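Local coordinates for 3-oxoacyl-(acyl-carrier protein) synthase II (Thermus thermophilus, PDB 1J3N) that catalyses the condensation step of fatty acid elongation, joining a malonyl unit on acyl-carrier protein to an enzyme-bound acyl chain with loss of carbon dioxide, at the interface of chains A and B. Coordinates in Å, arbitrary orientation; residue numbers count along the deposited sequence, not the author numbering. Chains: chain A/B, 3-oxoacyl-(acyl-carrier protein) synthase II.

Contact 1: the interface of chains A and B. Residues chain A 173, 177, 179; chain B 1, 173, 177, 258, 260.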
loop_
_atom_site.group_PDB
_atom_site.type_symbol
_atom_site.label_atom_id
_atom_site.label_comp_id
_atom_site.label_asym_id
_atom_site.label_seq_id
_atom_site.Cartn_x
_atom_site.Cartn_y
_atom_site.Cartn_z
ATOM N N ARG A 173 5.096 2.098 -13.711
ATOM C CA ARG A 173 6.232 2.966 -13.392
ATOM C C ARG A 173 7.502 2.176 -13.139
ATOM O O ARG A 173 8.572 2.540 -13.600
ATOM C CB ARG A 173 5.918 3.822 -12.164
ATOM C CG ARG A 173 4.772 4.787 -12.369
ATOM C CD ARG A 173 4.954 5.649 -13.619
ATOM N NE ARG A 173 3.941 6.700 -13.679
ATOM C CZ ARG A 173 3.423 7.187 -14.802
ATOM N NH1 ARG A 173 3.817 6.721 -15.982
ATOM N NH2 ARG A 173 2.505 8.145 -14.746
ATOM N N LEU A 177 10.716 2.788 -15.339
ATOM C CA LEU A 177 11.895 3.275 -14.629
ATOM C C LEU A 177 13.076 2.296 -14.673
ATOM O O LEU A 177 14.174 2.624 -14.226
ATOM C CB LEU A 177 11.531 3.572 -13.164
ATOM C CG LEU A 177 10.547 4.710 -12.859
ATOM C CD1 LEU A 177 9.891 4.482 -11.504
ATOM C CD2 LEU A 177 11.277 6.044 -12.885
ATOM N N GLU A 179 13.230 -0.679 -13.078
ATOM C CA GLU A 179 13.379 -1.435 -11.830
ATOM C C GLU A 179 13.008 -2.905 -12.020
ATOM O O GLU A 179 13.308 -3.751 -11.177
ATOM C CB GLU A 179 12.505 -0.826 -10.720
ATOM C CG GLU A 179 12.772 0.660 -10.467
ATOM C CD GLU A 179 11.853 1.261 -9.416
ATOM O OE1 GLU A 179 10.629 1.012 -9.481
ATOM O OE2 GLU A 179 12.345 1.991 -8.528
ATOM N N MET B 1 15.052 13.841 -15.397
ATOM C CA MET B 1 14.320 13.743 -14.100
ATOM C C MET B 1 14.830 14.792 -13.126
ATOM O O MET B 1 16.037 14.893 -12.873
ATOM C CB MET B 1 14.511 12.361 -13.474
ATOM C CG MET B 1 14.309 11.208 -14.428
ATOM S SD MET B 1 14.416 9.636 -13.560
ATOM C CE MET B 1 12.674 9.356 -13.210
ATOM N N ARG B 173 9.700 8.879 -6.857
ATOM C CA ARG B 173 9.352 8.574 -8.242
ATOM C C ARG B 173 8.239 9.512 -8.700
ATOM O O ARG B 173 8.222 9.980 -9.839
ATOM C CB ARG B 173 8.858 7.128 -8.371
ATOM C CG ARG B 173 9.847 6.071 -7.916
ATOM C CD ARG B 173 11.199 6.255 -8.580
ATOM N NE ARG B 173 12.087 5.123 -8.344
ATOM C CZ ARG B 173 13.402 5.146 -8.546
ATOM N NH1 ARG B 173 13.984 6.251 -8.984
ATOM N NH2 ARG B 173 14.133 4.062 -8.317
ATOM N N LEU B 177 8.817 11.788 -11.918
ATOM C CA LEU B 177 7.980 11.575 -13.091
ATOM C C LEU B 177 7.123 12.802 -13.407
ATOM O O LEU B 177 6.487 12.862 -14.456
ATOM C CB LEU B 177 7.085 10.350 -12.871
ATOM C CG LEU B 177 7.845 9.034 -12.644
ATOM C CD1 LEU B 177 6.885 7.931 -12.236
ATOM C CD2 LEU B 177 8.596 8.661 -13.914
ATOM N N PHE B 258 16.917 4.754 -4.620
ATOM C CA PHE B 258 15.860 3.932 -4.042
ATOM C C PHE B 258 15.991 2.516 -4.603
ATOM O O PHE B 258 15.803 2.308 -5.796
ATOM C CB PHE B 258 14.509 4.545 -4.427
ATOM C CG PHE B 258 13.314 3.732 -4.020
ATOM C CD1 PHE B 258 13.219 3.186 -2.744
ATOM C CD2 PHE B 258 12.245 3.577 -4.899
ATOM C CE1 PHE B 258 12.068 2.501 -2.348
ATOM C CE2 PHE B 258 11.093 2.895 -4.512
ATOM C CZ PHE B 258 11.005 2.358 -3.236
ATOM N N ARG B 260 14.958 -1.741 -4.175
ATOM C CA ARG B 260 14.041 -2.724 -3.592
ATOM C C ARG B 260 14.275 -4.134 -4.128
ATOM O O ARG B 260 14.796 -4.320 -5.225
ATOM C CB ARG B 260 12.584 -2.333 -3.862
ATOM C CG ARG B 260 12.085 -1.123 -3.088
ATOM C CD ARG B 260 10.628 -0.831 -3.444
ATOM N NE ARG B 260 10.489 -0.459 -4.851
ATOM C CZ ARG B 260 9.336 -0.149 -5.441
ATOM N NH1 ARG B 260 8.203 -0.163 -4.745
ATOM N NH2 ARG B 260 9.317 0.177 -6.729
#
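Charge pairing and a small apolar patch share this edge of the homodimer interface, where the C-terminal ends of the two 163-176 helices and the loops after them meet. The ionic part centres on A:Glu179, whose chain runs extended beyond CG (chi2 177°) and presents its carboxylate between two arginines of chain B. B:Arg173, bent at chi2 (-52°), comes tip to tip, and B:Arg173 NH2 forms a salt bridge and hydrogen bond with the A:Glu179 carboxylate OE2 at 2.7 Å. The guanidinium and carboxylate planes stand 71° apart, and the donor meets OE2 from above the carboxylate plane; NE adds a weak bond to OE2. A:Glu179 OE1 lies at the edge of the B:Arg260 guanidinium, in a salt bridge to NH2 at 3.2 Å that is weak as a hydrogen bond. B:Phe258 CE2 lies against one face of the B:Arg260 guanidinium, 3.4 Å above that plane and offset toward the rim of the group. Among apolar contacts, A:Arg173 and B:Leu177 cross obliquely, CD to CD1 at 3.3 Å. In the twin crossing, A:Leu177 CD1 touches the B:Arg173 methylene CD at 3.7 Å, while A:Leu177 CD2 meets the B:Met1 methyl CE at 3.6 Å. A:Leu177 and B:Leu177 meet tip to tip through their CD2 methyls, 3.9 Å apart. An alanine at B:Arg173 would remove the guanidinium and the CG and CD methylenes, and would probably loosen the hold on A:Glu179 and the packing against A:Leu177. The site probably helps fasten the helix ends and following loops across the dimer.

Contact 2: the interface of chains A and B. Residues chain A 137-138, 154-159; chain B 155-159, 166.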
loop_
_atom_site.group_PDB
_atom_site.type_symbol
_atom_site.label_atom_id
_atom_site.label_comp_id
_atom_site.label_asym_id
_atom_site.label_seq_id
_atom_site.Cartn_x
_atom_site.Cartn_y
_atom_site.Cartn_z
ATOM N N ALA A 137 -1.627 -6.993 4.595
ATOM C CA ALA A 137 -1.764 -6.733 3.158
ATOM C C ALA A 137 -0.638 -7.137 2.225
ATOM O O ALA A 137 -0.896 -7.582 1.111
ATOM C CB ALA A 137 -2.092 -5.241 2.934
ATOM N N ASN A 138 0.603 -6.974 2.666
ATOM C CA ASN A 138 1.753 -7.292 1.830
ATOM C C ASN A 138 2.000 -8.781 1.616
ATOM O O ASN A 138 2.942 -9.154 0.912
ATOM C CB ASN A 138 3.005 -6.658 2.435
ATOM C CG ASN A 138 3.297 -7.175 3.839
ATOM O OD1 ASN A 138 4.229 -7.956 4.050
ATOM N ND2 ASN A 138 2.490 -6.751 4.802
ATOM N N SER A 154 9.127 -5.990 -4.533
ATOM C CA SER A 154 7.882 -6.608 -4.079
ATOM C C SER A 154 7.146 -5.606 -3.193
ATOM O O SER A 154 7.454 -5.471 -2.007
ATOM C CB SER A 154 8.192 -7.885 -3.283
ATOM O OG SER A 154 7.019 -8.631 -3.006
ATOM N N SER A 155 6.169 -4.904 -3.763
ATOM C CA SER A 155 5.435 -3.903 -2.997
ATOM C C SER A 155 3.932 -4.138 -2.938
ATOM O O SER A 155 3.388 -5.010 -3.623
ATOM C CB SER A 155 5.721 -2.499 -3.544
ATOM O OG SER A 155 5.372 -1.511 -2.580
ATOM N N THR A 156 3.268 -3.342 -2.104
ATOM C CA THR A 156 1.835 -3.453 -1.898
ATOM C C THR A 156 1.179 -2.103 -1.648
ATOM O O THR A 156 1.619 -1.347 -0.791
ATOM C CB THR A 156 1.532 -4.352 -0.670
ATOM O OG1 THR A 156 2.049 -5.673 -0.889
ATOM C CG2 THR A 156 0.033 -4.415 -0.415
ATOM N N VAL A 157 0.120 -1.806 -2.396
ATOM C CA VAL A 157 -0.618 -0.563 -2.211
ATOM C C VAL A 157 -2.011 -0.915 -1.684
ATOM O O VAL A 157 -2.592 -1.944 -2.054
ATOM C CB VAL A 157 -0.762 0.230 -3.538
ATOM C CG1 VAL A 157 0.608 0.670 -4.041
ATOM C CG2 VAL A 157 -1.462 -0.625 -4.581
ATOM N N VAL A 158 -2.518 -0.071 -0.795
ATOM C CA VAL A 158 -3.827 -0.243 -0.195
ATOM C C VAL A 158 -4.530 1.105 -0.293
ATOM O O VAL A 158 -4.263 2.009 0.498
ATOM C CB VAL A 158 -3.715 -0.655 1.301
ATOM C CG1 VAL A 158 -5.107 -0.767 1.928
ATOM C CG2 VAL A 158 -2.978 -1.996 1.412
ATOM N N THR A 159 -5.398 1.239 -1.290
ATOM C CA THR A 159 -6.144 2.467 -1.494
ATOM C C THR A 159 -7.611 2.161 -1.784
ATOM O O THR A 159 -8.223 2.710 -2.705
ATOM C CB THR A 159 -5.526 3.310 -2.636
ATOM O OG1 THR A 159 -5.291 2.484 -3.783
ATOM C CG2 THR A 159 -4.204 3.928 -2.180
ATOM N N SER B 155 -1.628 8.168 -2.466
ATOM C CA SER B 155 -1.467 6.727 -2.412
ATOM C C SER B 155 -0.987 6.255 -1.047
ATOM O O SER B 155 -0.648 7.055 -0.172
ATOM C CB SER B 155 -0.507 6.242 -3.506
ATOM O OG SER B 155 -0.669 4.845 -3.728
ATOM N N THR B 156 -0.957 4.943 -0.878
ATOM C CA THR B 156 -0.575 4.340 0.389
ATOM C C THR B 156 0.126 3.026 0.129
ATOM O O THR B 156 -0.338 2.218 -0.672
ATOM C CB THR B 156 -1.822 4.025 1.244
ATOM O OG1 THR B 156 -2.556 5.227 1.483
ATOM C CG2 THR B 156 -1.427 3.381 2.579
ATOM N N VAL B 157 1.249 2.817 0.804
ATOM C CA VAL B 157 1.980 1.567 0.676
ATOM C C VAL B 157 1.878 0.866 2.030
ATOM O O VAL B 157 1.855 1.516 3.076
ATOM C CB VAL B 157 3.472 1.796 0.326
ATOM C CG1 VAL B 157 3.610 2.298 -1.107
ATOM C CG2 VAL B 157 4.078 2.797 1.285
ATOM N N VAL B 158 1.792 -0.458 1.992
ATOM C CA VAL B 158 1.698 -1.282 3.191
ATOM C C VAL B 158 2.629 -2.470 2.947
ATOM O O VAL B 158 2.225 -3.467 2.347
ATOM C CB VAL B 158 0.250 -1.817 3.398
ATOM C CG1 VAL B 158 0.200 -2.700 4.633
ATOM C CG2 VAL B 158 -0.732 -0.658 3.530
ATOM N N THR B 159 3.877 -2.354 3.387
ATOM C CA THR B 159 4.846 -3.425 3.195
ATOM C C THR B 159 5.639 -3.701 4.465
ATOM O O THR B 159 6.868 -3.730 4.443
ATOM C CB THR B 159 5.847 -3.099 2.052
ATOM O OG1 THR B 159 6.361 -1.773 2.223
ATOM C CG2 THR B 159 5.168 -3.209 0.688
ATOM N N ASP B 166 9.617 2.449 1.420
ATOM C CA ASP B 166 8.881 2.208 0.190
ATOM C C ASP B 166 8.081 3.450 -0.173
ATOM O O ASP B 166 8.080 3.880 -1.322
ATOM C CB ASP B 166 7.932 1.030 0.367
ATOM C CG ASP B 166 7.846 0.162 -0.864
ATOM O OD1 ASP B 166 7.759 0.704 -1.989
ATOM O OD2 ASP B 166 7.847 -1.076 -0.705
#
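In this homodimeric thiolase-fold condensing enzyme, segments 156-158 of the two subunits pair antiparallel across the two-fold axis, with A:Val157 opposite B:Val157 in a beta bridge. Backbone hydrogen bonds hold them. The B:Val158 amide N donates to the carbonyl O of A:Thr156 at 2.9 Å and is nearly straight, 165° at the hydrogen. Its twin, from A:Val158 N to B:Thr156 O, is longer at 3.2 Å; in both, the donor sits above the carbonyl plane.

Packing is tightest where the side chains of A:Val158 and B:Val158 cross obliquely. Each holds CG1 anti to the backbone N (chi1 178° in B:Val158), which turns CG2 toward the partner; the CG2 methyls of A:Val158 and B:Val158 press to 3.4 Å, closer than usual van der Waals contact. The remaining branch of B:Val158, CG1, lies against the A:Ala137 methyl CB at 3.8 Å, so this valine is gripped through both methyls. Beside it, the B:Thr159 CA lies 3.8 Å from A:Asn138 CB. The methyl B:Thr159 CG2, placed anti to its own carbonyl carbon, also fits closely, 3.4 Å from the amide N of A:Thr156. The same B:Thr159 CG2 reaches A:Ser155 CA at 3.8 Å. A:Thr159 CG2 makes the corresponding contacts with B:Thr156 N and B:Ser155 CA.

Toward the ends of the paired segments the polar contact is slack. A:Ser155 OG, anti to its backbone N (chi1 -162°), points at the B:Asp166 carboxylate near the start of helix 163-176, but its bonds to OD2, at 3.1 Å, and OD1 are both weak. B:Thr159 OG1 adds another weak bond to the same OD2, from within chain B.

Contact 1 and contact 2 lie on one dimer interface, the centres of their C-alpha atoms about 16 Å apart. They share no residue, but helix 163-176 of chain B joins them: B:Asp166, near its start, belongs to contact 2, and B:Arg173, in its last turn, to contact 1. One helix thus touches the partner at two levels. The two-fold axis passes by the strand-like pairing of contact 2, exchanging its two segments, while the flanking contacts recur with the chains exchanged. Together the two contacts probably fix the relative orientation of the subunits.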